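Local coordinates for centrosomal protein 43 (Homo sapiens, PDB 2D68) that helps anchor microtubules to the centrosome and is required for ciliation, forming homodimers through its N-terminal LisH-type domain, at residues E52-I64 with T69-R81. Numbering follows the deposited sequence.
Sequences EGRENLARDLGII and TVGGPLLLEVIRR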
ATOM      1  N   GLU B  52       4.881  11.696  -0.116  1.00  9.94           N
ATOM      2  CA  GLU B  52       5.462  12.002  -1.436  1.00 10.25           C
ATOM      3  C   GLU B  52       4.562  11.602  -2.592  1.00  9.62           C
ATOM      4  O   GLU B  52       3.853  10.604  -2.523  1.00 10.16           O
ATOM      5  CB  GLU B  52       6.854  11.382  -1.585  1.00 10.26           C
ATOM      6  CG  GLU B  52       7.956  12.184  -0.873  1.00 12.07           C
ATOM      7  CD  GLU B  52       7.770  12.201   0.628  1.00 12.95           C
ATOM      8  OE1 GLU B  52       7.774  11.111   1.234  1.00 14.83           O
ATOM      9  OE2 GLU B  52       7.599  13.302   1.202  1.00 14.14           O
ATOM     10  N   GLY B  53       4.587  12.398  -3.654  1.00  9.48           N
ATOM     11  CA  GLY B  53       3.705  12.159  -4.802  1.00  8.60           C
ATOM     12  C   GLY B  53       4.116  10.990  -5.674  1.00  8.72           C
ATOM     13  O   GLY B  53       5.272  10.564  -5.666  1.00  8.42           O
ATOM     14  N   ARG B  54       3.166  10.510  -6.465  1.00  8.86           N
ATOM     15  CA  ARG B  54       3.409   9.407  -7.392  1.00  8.88           C
ATOM     16  C   ARG B  54       4.719   9.504  -8.197  1.00  9.16           C
ATOM     17  O   ARG B  54       5.475   8.535  -8.254  1.00  9.71           O
ATOM     18  CB  ARG B  54       2.244   9.287  -8.367  1.00  8.80           C
ATOM     19  CG  ARG B  54       2.415   8.153  -9.368  1.00 10.06           C
ATOM     20  CD  ARG B  54       1.280   8.110 -10.336  1.00  9.89           C
ATOM     21  NE  ARG B  54       1.567   7.123 -11.373  1.00 10.75           N
ATOM     22  CZ  ARG B  54       0.887   5.995 -11.560  1.00 11.12           C
ATOM     23  NH1 ARG B  54      -0.135   5.678 -10.769  1.00  9.86           N
ATOM     24  NH2 ARG B  54       1.253   5.183 -12.553  1.00 11.83           N
ATOM     25  N   GLU B  55       4.978  10.645  -8.836  1.00  9.50           N
ATOM     26  CA  GLU B  55       6.153  10.714  -9.724  1.00  9.13           C
ATOM     27  C   GLU B  55       7.480  10.801  -8.958  1.00  9.52           C
ATOM     28  O   GLU B  55       8.510  10.298  -9.410  1.00 11.01           O
ATOM     29  CB  GLU B  55       6.016  11.849 -10.748  1.00  9.95           C
ATOM     30  CG  GLU B  55       4.647  11.905 -11.461  1.00 10.21           C
ATOM     31  CD  GLU B  55       4.188  10.561 -12.034  1.00 11.81           C
ATOM     32  OE1 GLU B  55       5.042   9.672 -12.298  1.00 12.97           O
ATOM     33  OE2 GLU B  55       2.964  10.412 -12.243  1.00 13.94           O
ATOM     34  N   ASN B  56       7.420  11.381  -7.759  1.00  9.82           N
ATOM     35  CA  ASN B  56       8.532  11.350  -6.811  1.00 10.08           C
ATOM     36  C   ASN B  56       8.844   9.883  -6.472  1.00  9.98           C
ATOM     37  O   ASN B  56       9.994   9.434  -6.523  1.00 10.56           O
ATOM     38  CB  ASN B  56       8.120  12.155  -5.573  1.00 10.71           C
ATOM     39  CG  ASN B  56       9.150  12.136  -4.462  1.00 12.40           C
ATOM     40  OD1 ASN B  56       9.690  11.098  -4.104  1.00 19.62           O
ATOM     41  ND2 ASN B  56       9.366  13.292  -3.867  1.00 16.71           N
ATOM     42  N   LEU B  57       7.801   9.126  -6.135  1.00  9.13           N
ATOM     43  CA  LEU B  57       7.995   7.721  -5.800  1.00  9.10           C
ATOM     44  C   LEU B  57       8.540   6.925  -6.979  1.00  9.36           C
ATOM     45  O   LEU B  57       9.439   6.116  -6.798  1.00 10.22           O
ATOM     46  CB  LEU B  57       6.668   7.111  -5.344  1.00  9.87           C
ATOM     47  CG  LEU B  57       6.005   7.820  -4.176  1.00  9.56           C
ATOM     48  CD1 LEU B  57       4.695   7.129  -3.877  1.00 10.01           C
ATOM     49  CD2 LEU B  57       6.858   7.842  -2.938  1.00 13.35           C
ATOM     50  N   ALA B  58       7.998   7.158  -8.175  1.00 10.10           N
ATOM     51  CA  ALA B  58       8.463   6.432  -9.357  1.00 10.18           C
ATOM     52  C   ALA B  58       9.943   6.705  -9.609  1.00 10.98           C
ATOM     53  O   ALA B  58      10.718   5.787  -9.877  1.00 11.52           O
ATOM     54  CB  ALA B  58       7.633   6.797 -10.563  1.00 10.21           C
ATOM     55  N   ARG B  59      10.331   7.972  -9.492  1.00 12.15           N
ATOM     56  CA  ARG B  59      11.743   8.346  -9.604  1.00 13.79           C
ATOM     57  C   ARG B  59      12.613   7.573  -8.602  1.00 13.56           C
ATOM     58  O   ARG B  59      13.656   7.006  -8.969  1.00 13.98           O
ATOM     59  CB  ARG B  59      11.902   9.861  -9.425  1.00 14.07           C
ATOM     60  CG  ARG B  59      13.276  10.435  -9.783  1.00 14.94           C
ATOM     61  CD  ARG B  59      13.315  11.953  -9.515  1.00 16.45           C
ATOM     62  NE  ARG B  59      12.068  12.563  -9.932  1.00 19.76           N
ATOM     63  CZ  ARG B  59      11.201  13.214  -9.151  1.00 18.08           C
ATOM     64  NH1 ARG B  59      11.429  13.439  -7.856  1.00 16.80           N
ATOM     65  NH2 ARG B  59      10.092  13.672  -9.702  1.00 18.28           N
ATOM     66  N   ASP B  60      12.159   7.514  -7.352  1.00 14.42           N
ATOM     67  CA  ASP B  60      12.855   6.806  -6.293  1.00 15.56           C
ATOM     68  C   ASP B  60      13.026   5.324  -6.610  1.00 15.06           C
ATOM     69  O   ASP B  60      14.085   4.737  -6.361  1.00 16.55           O
ATOM     70  CB  ASP B  60      12.058   6.933  -5.002  1.00 16.83           C
ATOM     71  CG  ASP B  60      12.748   7.769  -3.958  1.00 21.56           C
ATOM     72  OD1 ASP B  60      12.486   7.487  -2.765  1.00 26.39           O
ATOM     73  OD2 ASP B  60      13.536   8.679  -4.301  1.00 25.75           O
ATOM     74  N   LEU B  61      11.970   4.726  -7.156  1.00 14.45           N
ATOM     75  CA  LEU B  61      11.929   3.295  -7.449  1.00 13.82           C
ATOM     76  C   LEU B  61      12.576   2.936  -8.797  1.00 14.38           C
ATOM     77  O   LEU B  61      12.764   1.757  -9.119  1.00 14.98           O
ATOM     78  CB  LEU B  61      10.481   2.808  -7.437  1.00 14.18           C
ATOM     79  CG  LEU B  61       9.767   2.813  -6.087  1.00 13.01           C
ATOM     80  CD1 LEU B  61       8.280   2.778  -6.294  1.00 13.27           C
ATOM     81  CD2 LEU B  61      10.202   1.602  -5.260  1.00 14.06           C
ATOM     82  N   GLY B  62      12.891   3.953  -9.593  1.00 14.14           N
ATOM     83  CA  GLY B  62      13.489   3.726 -10.919  1.00 14.28           C
ATOM     84  C   GLY B  62      12.468   3.349 -11.972  1.00 14.71           C
ATOM     85  O   GLY B  62      12.826   2.862 -13.062  1.00 16.50           O
ATOM     86  N   ILE B  63      11.191   3.583 -11.674  1.00 13.59           N
ATOM     87  CA  ILE B  63      10.110   3.309 -12.620  1.00 13.70           C
ATOM     88  C   ILE B  63       9.935   4.468 -13.601  1.00 14.62           C
ATOM     89  O   ILE B  63       9.867   5.631 -13.202  1.00 14.63           O
ATOM     90  CB  ILE B  63       8.794   2.989 -11.865  1.00 13.35           C
ATOM     91  CG1 ILE B  63       8.980   1.669 -11.097  1.00 12.27           C
ATOM     92  CG2 ILE B  63       7.598   2.939 -12.803  1.00 13.63           C
ATOM     93  CD1 ILE B  63       7.938   1.407 -10.022  1.00 12.56           C
ATOM     94  N   ILE B  64       9.879   4.145 -14.893  1.00 14.95           N
ATOM     95  CA  ILE B  64       9.671   5.157 -15.938  1.00 15.77           C
ATOM     96  C   ILE B  64       8.190   5.148 -16.335  1.00 15.93           C
ATOM     97  O   ILE B  64       7.680   4.129 -16.802  1.00 16.72           O
ATOM     98  CB  ILE B  64      10.557   4.873 -17.194  1.00 15.63           C
ATOM     99  CG1 ILE B  64      12.036   4.726 -16.822  1.00 15.36           C
ATOM    100  CG2 ILE B  64      10.350   5.952 -18.262  1.00 17.11           C
ATOM    101  CD1 ILE B  64      12.854   3.915 -17.839  1.00 17.33           C
ATOM    102  N   THR B  69       2.314   1.766 -17.359  1.00 14.18           N
ATOM    103  CA  THR B  69       2.265   2.054 -15.921  1.00 12.97           C
ATOM    104  C   THR B  69       1.178   3.053 -15.547  1.00 12.09           C
ATOM    105  O   THR B  69       0.646   3.009 -14.422  1.00 11.86           O
ATOM    106  CB  THR B  69       3.606   2.604 -15.376  1.00 12.59           C
ATOM    107  OG1 THR B  69       3.955   3.802 -16.084  1.00 13.07           O
ATOM    108  CG2 THR B  69       4.726   1.584 -15.475  1.00 14.25           C
ATOM    109  N   VAL B  70       0.868   3.977 -16.466  1.00 11.93           N
ATOM    110  CA  VAL B  70      -0.033   5.105 -16.139  1.00 12.02           C
ATOM    111  C   VAL B  70      -1.445   4.683 -15.751  1.00 11.51           C
ATOM    112  O   VAL B  70      -2.149   5.418 -15.017  1.00 11.77           O
ATOM    113  CB  VAL B  70      -0.065   6.227 -17.240  1.00 11.54           C
ATOM    114  CG1 VAL B  70       1.299   6.854 -17.388  1.00 13.06           C
ATOM    115  CG2 VAL B  70      -0.619   5.718 -18.584  1.00 15.04           C
ATOM    116  N   GLY B  71      -1.837   3.497 -16.225  1.00 11.32           N
ATOM    117  CA  GLY B  71      -3.197   2.981 -16.068  1.00 11.94           C
ATOM    118  C   GLY B  71      -3.447   2.243 -14.771  1.00 11.39           C
ATOM    119  O   GLY B  71      -4.547   1.732 -14.541  1.00 12.88           O
ATOM    120  N   GLY B  72      -2.431   2.186 -13.910  1.00 10.05           N
ATOM    121  CA  GLY B  72      -2.584   1.513 -12.614  1.00  9.13           C
ATOM    122  C   GLY B  72      -1.892   2.281 -11.507  1.00  7.95           C
ATOM    123  O   GLY B  72      -1.097   3.174 -11.778  1.00  8.42           O
ATOM    124  N   PRO B  73      -2.185   1.931 -10.245  1.00  8.47           N
ATOM    125  CA  PRO B  73      -1.458   2.566  -9.146  1.00  8.17           C
ATOM    126  C   PRO B  73      -0.001   2.111  -9.220  1.00  8.75           C
ATOM    127  O   PRO B  73       0.303   1.081  -9.838  1.00  9.24           O
ATOM    128  CB  PRO B  73      -2.145   2.007  -7.885  1.00  8.68           C
ATOM    129  CG  PRO B  73      -2.633   0.636  -8.354  1.00  8.81           C
ATOM    130  CD  PRO B  73      -3.103   0.886  -9.778  1.00  8.56           C
ATOM    131  N   LEU B  74       0.903   2.872  -8.624  1.00  9.12           N
ATOM    132  CA  LEU B  74       2.305   2.514  -8.719  1.00  9.60           C
ATOM    133  C   LEU B  74       2.590   1.143  -8.081  1.00  8.88           C
ATOM    134  O   LEU B  74       3.448   0.396  -8.556  1.00  8.88           O
ATOM    135  CB  LEU B  74       3.168   3.627  -8.121  1.00 11.20           C
ATOM    136  CG  LEU B  74       4.564   3.728  -8.695  1.00 14.81           C
ATOM    137  CD1 LEU B  74       4.516   4.058 -10.187  1.00 14.95           C
ATOM    138  CD2 LEU B  74       5.321   4.817  -7.924  1.00 15.63           C
ATOM    139  N   LEU B  75       1.875   0.803  -7.006  1.00  8.32           N
ATOM    140  CA  LEU B  75       2.051  -0.512  -6.367  1.00  9.23           C
ATOM    141  C   LEU B  75       1.763  -1.660  -7.319  1.00  9.18           C
ATOM    142  O   LEU B  75       2.292  -2.756  -7.163  1.00  9.37           O
ATOM    143  CB  LEU B  75       1.167  -0.640  -5.123  1.00 10.04           C
ATOM    144  CG  LEU B  75       1.744  -0.062  -3.840  1.00  9.73           C
ATOM    145  CD1 LEU B  75       0.709  -0.065  -2.716  1.00 11.30           C
ATOM    146  CD2 LEU B  75       3.014  -0.829  -3.410  1.00  9.67           C
ATOM    147  N   LEU B  76       0.911  -1.426  -8.322  1.00  9.16           N
ATOM    148  CA  LEU B  76       0.707  -2.481  -9.321  1.00  9.25           C
ATOM    149  C   LEU B  76       2.025  -2.824 -10.033  1.00  9.65           C
ATOM    150  O   LEU B  76       2.341  -4.008 -10.255  1.00 10.10           O
ATOM    151  CB  LEU B  76      -0.368  -2.075 -10.329  1.00  9.61           C
ATOM    152  CG  LEU B  76      -0.597  -3.169 -11.382  1.00  9.63           C
ATOM    153  CD1 LEU B  76      -1.056  -4.460 -10.778  1.00  9.13           C
ATOM    154  CD2 LEU B  76      -1.588  -2.676 -12.431  1.00 10.12           C
ATOM    155  N   GLU B  77       2.794  -1.799 -10.393  1.00  9.20           N
ATOM    156  CA  GLU B  77       4.055  -2.016 -11.094  1.00  9.19           C
ATOM    157  C   GLU B  77       5.090  -2.652 -10.176  1.00  9.63           C
ATOM    158  O   GLU B  77       5.849  -3.557 -10.577  1.00 10.06           O
ATOM    159  CB  GLU B  77       4.579  -0.693 -11.656  1.00  9.95           C
ATOM    160  CG  GLU B  77       5.781  -0.877 -12.571  1.00 11.26           C
ATOM    161  CD  GLU B  77       5.474  -1.549 -13.915  1.00 12.80           C
ATOM    162  OE1 GLU B  77       4.386  -2.119 -14.131  1.00 12.28           O
ATOM    163  OE2 GLU B  77       6.366  -1.502 -14.776  1.00 13.89           O
ATOM    164  N   VAL B  78       5.097  -2.201  -8.933  1.00  9.40           N
ATOM    165  CA  VAL B  78       5.974  -2.804  -7.926  1.00  9.55           C
ATOM    166  C   VAL B  78       5.673  -4.298  -7.818  1.00 10.26           C
ATOM    167  O   VAL B  78       6.577  -5.140  -7.891  1.00 10.32           O
ATOM    168  CB  VAL B  78       5.840  -2.092  -6.561  1.00  9.94           C
ATOM    169  CG1 VAL B  78       6.647  -2.844  -5.519  1.00  9.94           C
ATOM    170  CG2 VAL B  78       6.338  -0.647  -6.673  1.00  9.26           C
ATOM    171  N   ILE B  79       4.398  -4.654  -7.694  1.00 10.09           N
ATOM    172  CA  ILE B  79       4.057  -6.055  -7.498  1.00 11.17           C
ATOM    173  C   ILE B  79       4.272  -6.912  -8.767  1.00 10.37           C
ATOM    174  O   ILE B  79       4.699  -8.067  -8.670  1.00 10.70           O
ATOM    175  CB  ILE B  79       2.652  -6.205  -6.875  1.00 11.72           C
ATOM    176  CG1 ILE B  79       2.658  -5.713  -5.416  1.00 14.55           C
ATOM    177  CG2 ILE B  79       2.154  -7.638  -6.970  1.00 14.94           C
ATOM    178  CD1 ILE B  79       3.761  -6.307  -4.534  1.00 16.94           C
ATOM    179  N   ARG B  80       4.018  -6.347  -9.952  1.00  9.98           N
ATOM    180  CA  ARG B  80       4.337  -7.049 -11.199  1.00 10.04           C
ATOM    181  C   ARG B  80       5.819  -7.454 -11.242  1.00  9.96           C
ATOM    182  O   ARG B  80       6.167  -8.548 -11.709  1.00  9.58           O
ATOM    183  CB  ARG B  80       3.986  -6.188 -12.408  1.00 10.04           C
ATOM    184  CG  ARG B  80       4.157  -6.908 -13.747  1.00 10.57           C
ATOM    185  CD  ARG B  80       3.827  -5.982 -14.910  1.00 10.30           C
ATOM    186  NE  ARG B  80       4.832  -4.931 -15.114  1.00 11.04           N
ATOM    187  CZ  ARG B  80       6.037  -5.140 -15.645  1.00 10.75           C
ATOM    188  NH1 ARG B  80       6.393  -6.371 -16.031  1.00  9.02           N
ATOM    189  NH2 ARG B  80       6.880  -4.126 -15.802  1.00  9.67           N
ATOM    190  N   ARG B  81       6.666  -6.553 -10.743  1.00  9.98           N
ATOM    191  CA  ARG B  81       8.119  -6.678 -10.812  1.00  9.63           C
ATOM    192  C   ARG B  81       8.767  -7.268  -9.559  1.00 10.94           C
ATOM    193  O   ARG B  81      10.000  -7.308  -9.445  1.00 11.98           O
ATOM    194  CB  ARG B  81       8.736  -5.336 -11.191  1.00 10.50           C
ATOM    195  CG  ARG B  81       8.387  -4.914 -12.630  1.00  8.55           C
ATOM    196  CD  ARG B  81       9.067  -3.606 -13.024  1.00 10.62           C
ATOM    197  NE  ARG B  81      10.508  -3.699 -12.802  1.00 12.86           N
ATOM    198  CZ  ARG B  81      11.320  -2.667 -12.583  1.00 16.45           C
ATOM    199  NH1 ARG B  81      10.872  -1.412 -12.609  1.00 14.81           N
ATOM    200  NH2 ARG B  81      12.600  -2.903 -12.341  1.00 18.26           N
TER
HETATM  201  O   HOH W   1      13.119   0.080 -11.436  1.00 22.29           O
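In the alpha-helical dimerisation domain of this centrosomal protein, helices 54-61 and 74-80 run nearly parallel, 19° apart, joined by a loop that carries the short helix 67-70. The pair illustrates how an arginine can tie a helix to the loop before its neighbour while a leucine fills the seam. Arg54, its chain fully extended with CG anti to the backbone N (chi1 -180°), reaches across to the loop before helix 74-80 and presents the end of its guanidinium to two backbone carbonyls. Arg54 NH1 and NH2 both grip Gly72 O, at 2.9 and 3.2 Å respectively, and both bonds lie in the guanidinium plane. Arg54 NH2 also donates to Thr69 O at 2.9 Å, from above that carbonyl's plane, while Gly72 N reaches the same oxygen from its other face. NE also forms a salt bridge with Glu65, and NH1 one with Glu27 of helix 16-31. A methionine in its place would probably leave Gly72 O without its two donors and both glutamates without this cationic mate, freeing the 69-72 turn to shift.

Over one face of the Arg54 guanidinium, toward its rim, lies CD1 of Leu74. This leucine is a knob in the hole formed by Arg54, Leu57, Ala58 and Leu61; Leu74 CD2 approaches Leu57 CB to 3.7 Å. Beyond the Schellman turn at Gly62, Ile63 points back into the seam, Ile63 CD1 lying 4.0 Å from Glu77 CG. Val78 CG2 meets Leu61 CD1, and Val78 also packs on Val78 of the second subunit, so the seam reaches the dimer interface. Trp82 of that subunit donates from NE1 to Leu61 O, and a water donates to this same oxygen and in turn accepts a 2.9 Å bond from Arg81 NH1.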